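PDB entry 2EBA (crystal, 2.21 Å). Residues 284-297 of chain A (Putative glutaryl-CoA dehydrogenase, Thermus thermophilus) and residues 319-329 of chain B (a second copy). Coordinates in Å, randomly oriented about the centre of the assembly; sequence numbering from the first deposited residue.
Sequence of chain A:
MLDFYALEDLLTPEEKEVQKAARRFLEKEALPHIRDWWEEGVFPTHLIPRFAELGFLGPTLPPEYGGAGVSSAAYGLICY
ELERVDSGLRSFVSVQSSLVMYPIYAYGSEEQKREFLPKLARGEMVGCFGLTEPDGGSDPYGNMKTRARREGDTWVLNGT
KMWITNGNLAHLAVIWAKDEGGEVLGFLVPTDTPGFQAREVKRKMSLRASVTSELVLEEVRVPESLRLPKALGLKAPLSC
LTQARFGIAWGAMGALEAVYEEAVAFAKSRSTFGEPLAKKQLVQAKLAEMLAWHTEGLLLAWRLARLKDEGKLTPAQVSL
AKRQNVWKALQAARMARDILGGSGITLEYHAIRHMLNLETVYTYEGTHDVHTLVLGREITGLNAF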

# COMPACT_ATOMS: atom_id res chain seq x y z
N GLN A 284 11.96 11.63 -5.73
CA GLN A 284 12.43 11.98 -4.41
C GLN A 284 11.57 11.23 -3.35
O GLN A 284 12.10 10.81 -2.33
CB GLN A 284 12.27 13.52 -4.06
CG GLN A 284 13.03 14.45 -4.97
CD GLN A 284 13.37 15.75 -4.21
OE1 GLN A 284 14.37 16.41 -4.53
NE2 GLN A 284 12.56 16.10 -3.19
N ALA A 285 10.27 11.00 -3.60
CA ALA A 285 9.44 10.30 -2.60
C ALA A 285 9.97 8.90 -2.33
O ALA A 285 9.94 8.44 -1.18
CB ALA A 285 8.00 10.25 -3.04
N LYS A 286 10.46 8.24 -3.37
CA LYS A 286 10.99 6.88 -3.27
C LYS A 286 12.26 6.82 -2.47
O LYS A 286 12.44 5.94 -1.63
CB LYS A 286 11.25 6.32 -4.66
CG LYS A 286 10.02 6.09 -5.48
CD LYS A 286 10.44 5.66 -6.88
CE LYS A 286 9.25 5.55 -7.81
NZ LYS A 286 9.72 5.79 -9.20
N LEU A 287 13.18 7.75 -2.76
CA LEU A 287 14.44 7.81 -2.05
C LEU A 287 14.11 8.14 -0.57
O LEU A 287 14.75 7.58 0.33
CB LEU A 287 15.36 8.86 -2.70
CG LEU A 287 15.67 8.57 -4.18
CD1 LEU A 287 16.50 9.72 -4.77
CD2 LEU A 287 16.45 7.24 -4.29
N ALA A 288 13.15 9.03 -0.33
CA ALA A 288 12.76 9.43 1.03
C ALA A 288 12.23 8.24 1.84
O ALA A 288 12.51 8.11 3.02
CB ALA A 288 11.70 10.53 0.99
N GLU A 289 11.47 7.38 1.17
CA GLU A 289 10.92 6.20 1.81
C GLU A 289 12.08 5.27 2.16
O GLU A 289 12.14 4.71 3.26
CB GLU A 289 9.94 5.49 0.85
CG GLU A 289 9.08 4.43 1.50
CD GLU A 289 7.96 4.99 2.37
OE1 GLU A 289 8.19 5.98 3.09
OE2 GLU A 289 6.85 4.42 2.33
N MET A 290 12.99 5.11 1.21
CA MET A 290 14.16 4.26 1.40
C MET A 290 14.96 4.70 2.63
O MET A 290 15.38 3.86 3.43
CB MET A 290 15.05 4.29 0.16
CG MET A 290 14.43 3.63 -1.06
SD MET A 290 15.55 3.60 -2.48
CE MET A 290 16.67 2.29 -1.99
N LEU A 291 15.16 6.00 2.77
CA LEU A 291 15.92 6.52 3.89
C LEU A 291 15.17 6.31 5.20
O LEU A 291 15.76 5.93 6.21
CB LEU A 291 16.21 8.00 3.67
CG LEU A 291 17.12 8.66 4.71
CD1 LEU A 291 18.52 8.11 4.61
CD2 LEU A 291 17.13 10.15 4.50
N ALA A 292 13.86 6.56 5.19
CA ALA A 292 13.05 6.41 6.38
C ALA A 292 13.12 4.97 6.87
O ALA A 292 13.37 4.71 8.04
CB ALA A 292 11.59 6.79 6.10
N TRP A 293 12.91 4.03 5.96
CA TRP A 293 12.95 2.63 6.33
C TRP A 293 14.30 2.22 6.91
O TRP A 293 14.36 1.50 7.90
CB TRP A 293 12.63 1.77 5.12
CG TRP A 293 11.21 1.83 4.71
CD1 TRP A 293 10.15 2.15 5.50
CD2 TRP A 293 10.68 1.49 3.43
NE1 TRP A 293 8.98 2.03 4.79
CE2 TRP A 293 9.28 1.63 3.51
CE3 TRP A 293 11.24 1.08 2.22
CZ2 TRP A 293 8.43 1.36 2.43
CZ3 TRP A 293 10.41 0.82 1.14
CH2 TRP A 293 9.02 0.97 1.25
N HIS A 294 15.37 2.67 6.29
CA HIS A 294 16.70 2.34 6.75
C HIS A 294 16.95 2.82 8.17
O HIS A 294 17.53 2.11 8.97
CB HIS A 294 17.74 2.92 5.81
CG HIS A 294 19.15 2.54 6.15
ND1 HIS A 294 19.92 3.25 7.04
CD2 HIS A 294 19.91 1.51 5.73
CE1 HIS A 294 21.10 2.67 7.15
NE2 HIS A 294 21.12 1.61 6.37
N THR A 295 16.50 4.03 8.47
CA THR A 295 16.67 4.61 9.80
C THR A 295 15.88 3.80 10.83
O THR A 295 16.37 3.52 11.92
CB THR A 295 16.20 6.08 9.81
OG1 THR A 295 16.95 6.82 8.84
CG2 THR A 295 16.37 6.70 11.18
N GLU A 296 14.65 3.44 10.47
CA GLU A 296 13.79 2.65 11.34
C GLU A 296 14.42 1.29 11.58
O GLU A 296 14.45 0.78 12.69
CB GLU A 296 12.42 2.49 10.69
CG GLU A 296 11.60 3.76 10.68
CD GLU A 296 10.32 3.64 9.88
OE1 GLU A 296 9.45 4.53 10.02
OE2 GLU A 296 10.19 2.68 9.09
N GLY A 297 14.95 0.70 10.52
CA GLY A 297 15.57 -0.60 10.63
C GLY A 297 16.80 -0.65 11.51
O GLY A 297 16.93 -1.57 12.30
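Chain B (319-329) SLAKRQNVWKA

Both stretches are wholly helical, each an internal segment of a longer helix, and regular i to i+4 hydrogen bonds run through them, among them Ala292(A) N to Ala288(A) O at 3.0 Å and Gln324(B) N to Leu320(B) O at 3.0 Å. The chain B helix lies almost perpendicular across the chain A helix, with a signed crossing angle of -89° and a closest approach of 10.9 Å between axes. The backbones come nearest at Ala292(A) and Leu320(B), whose CA atoms are 6.8 Å apart. The helices cross at a steep angle, and the contact, spread over about three turns of the chain A helix from Ala285(A) to Glu296(A), buries 352 Å² in total, both sides summed.

Ala292(A) occupies the middle of this contact. Its CB points toward chain B and packs against CD1 of Leu320(B) at 3.4 Å, while the same CB lies 3.7 Å from CD of Gln324(B). The leucine, chi1 t and chi2 p, lies close to the chain A backbone over this methyl group, with its CD1 3.7 Å from CA of Ala292(A); CD2 of Leu320(B) also reaches within 4.0 Å of OG1 of Thr295(A).

Charged pairs hold the contact at two turns of the chain A helix. Toward its N-terminal side, the extended Arg323(B) places NH1 3.2 Å from OE1 of Glu289(A), a hydrogen-bonded salt bridge in which the carboxylate meets the edge of the guanidinium near its plane. Water 1 extends this link, accepting from NH2 of Arg323(B) at 2.5 Å and donating to O of Ala285(A) at 3.0 Å. Two turns further along, OE1 of Glu296(A) accepts hydrogen bonds from NE2 of Gln324(B) at 3.0 Å and from NZ of Lys328(B) at 2.7 Å, the latter also a salt bridge. The other carboxylate oxygen, OE2 of Glu296(A), receives a hydrogen bond from water 2 at 2.9 Å.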

# COMPACT_ATOMS: atom_id res chain seq x y z
N SER B 319 11.70 16.25 10.57
CA SER B 319 10.71 16.03 9.51
C SER B 319 10.41 14.55 9.28
O SER B 319 9.26 14.18 9.02
CB SER B 319 11.18 16.67 8.18
OG SER B 319 10.86 18.05 8.15
N LEU B 320 11.43 13.71 9.41
CA LEU B 320 11.30 12.28 9.22
C LEU B 320 10.39 11.60 10.25
O LEU B 320 9.53 10.80 9.89
CB LEU B 320 12.67 11.61 9.28
CG LEU B 320 12.65 10.09 9.13
CD1 LEU B 320 12.12 9.71 7.77
CD2 LEU B 320 14.04 9.58 9.30
N ALA B 321 10.61 11.86 11.53
CA ALA B 321 9.81 11.24 12.58
C ALA B 321 8.39 11.79 12.65
O ALA B 321 7.47 11.08 13.03
CB ALA B 321 10.48 11.40 13.92
N LYS B 322 8.20 13.07 12.31
CA LYS B 322 6.85 13.58 12.34
C LYS B 322 6.15 12.87 11.18
O LYS B 322 5.10 12.25 11.38
CB LYS B 322 6.86 15.09 12.14
CG LYS B 322 5.51 15.75 12.35
CD LYS B 322 4.61 15.64 11.12
CE LYS B 322 3.49 16.64 11.30
NZ LYS B 322 2.40 16.49 10.29
N ARG B 323 6.73 12.95 9.99
CA ARG B 323 6.12 12.31 8.83
C ARG B 323 5.73 10.85 9.05
O ARG B 323 4.58 10.48 8.84
CB ARG B 323 7.06 12.37 7.66
CG ARG B 323 6.57 11.64 6.44
CD ARG B 323 7.80 11.35 5.61
NE ARG B 323 7.51 10.96 4.25
CZ ARG B 323 7.85 9.78 3.72
NH1 ARG B 323 8.48 8.87 4.47
NH2 ARG B 323 7.63 9.54 2.43
N GLN B 324 6.70 10.02 9.46
CA GLN B 324 6.46 8.58 9.69
C GLN B 324 5.49 8.27 10.80
O GLN B 324 4.60 7.44 10.62
CB GLN B 324 7.73 7.85 10.06
CG GLN B 324 8.81 7.79 9.02
CD GLN B 324 8.32 7.24 7.73
OE1 GLN B 324 8.04 7.99 6.78
NE2 GLN B 324 8.19 5.90 7.67
N ASN B 325 5.68 8.88 11.96
CA ASN B 325 4.83 8.61 13.09
C ASN B 325 3.38 9.01 12.92
O ASN B 325 2.49 8.25 13.33
CB ASN B 325 5.42 9.23 14.35
CG ASN B 325 6.68 8.53 14.79
OD1 ASN B 325 7.28 8.89 15.81
ND2 ASN B 325 7.08 7.49 14.05
N VAL B 326 3.12 10.18 12.32
CA VAL B 326 1.73 10.60 12.15
C VAL B 326 1.04 9.72 11.09
O VAL B 326 -0.12 9.32 11.28
CB VAL B 326 1.65 12.11 11.76
CG1 VAL B 326 0.19 12.56 11.57
CG2 VAL B 326 2.32 12.94 12.86
N TRP B 327 1.73 9.41 9.99
CA TRP B 327 1.11 8.58 8.95
C TRP B 327 0.78 7.25 9.60
O TRP B 327 -0.32 6.73 9.42
CB TRP B 327 2.06 8.34 7.78
CG TRP B 327 1.55 7.51 6.58
CD1 TRP B 327 2.32 6.67 5.81
CD2 TRP B 327 0.27 7.58 5.90
NE1 TRP B 327 1.63 6.24 4.71
CE2 TRP B 327 0.36 6.78 4.73
CE3 TRP B 327 -0.95 8.26 6.15
CZ2 TRP B 327 -0.70 6.62 3.82
CZ3 TRP B 327 -2.01 8.10 5.24
CH2 TRP B 327 -1.87 7.29 4.09
N LYS B 328 1.70 6.68 10.37
CA LYS B 328 1.41 5.40 11.02
C LYS B 328 0.28 5.47 11.98
O LYS B 328 -0.57 4.58 12.01
CB LYS B 328 2.60 4.87 11.73
CG LYS B 328 3.50 4.32 10.74
CD LYS B 328 4.86 4.66 11.15
CE LYS B 328 5.71 4.22 10.04
NZ LYS B 328 6.95 3.78 10.68
N ALA B 329 0.27 6.50 12.82
CA ALA B 329 -0.82 6.62 13.76
C ALA B 329 -2.16 6.83 13.03
O ALA B 329 -3.19 6.34 13.50
CB ALA B 329 -0.56 7.75 14.74
O HOH W 1 7.66 7.70 0.70
O HOH W 2 7.66 2.51 7.75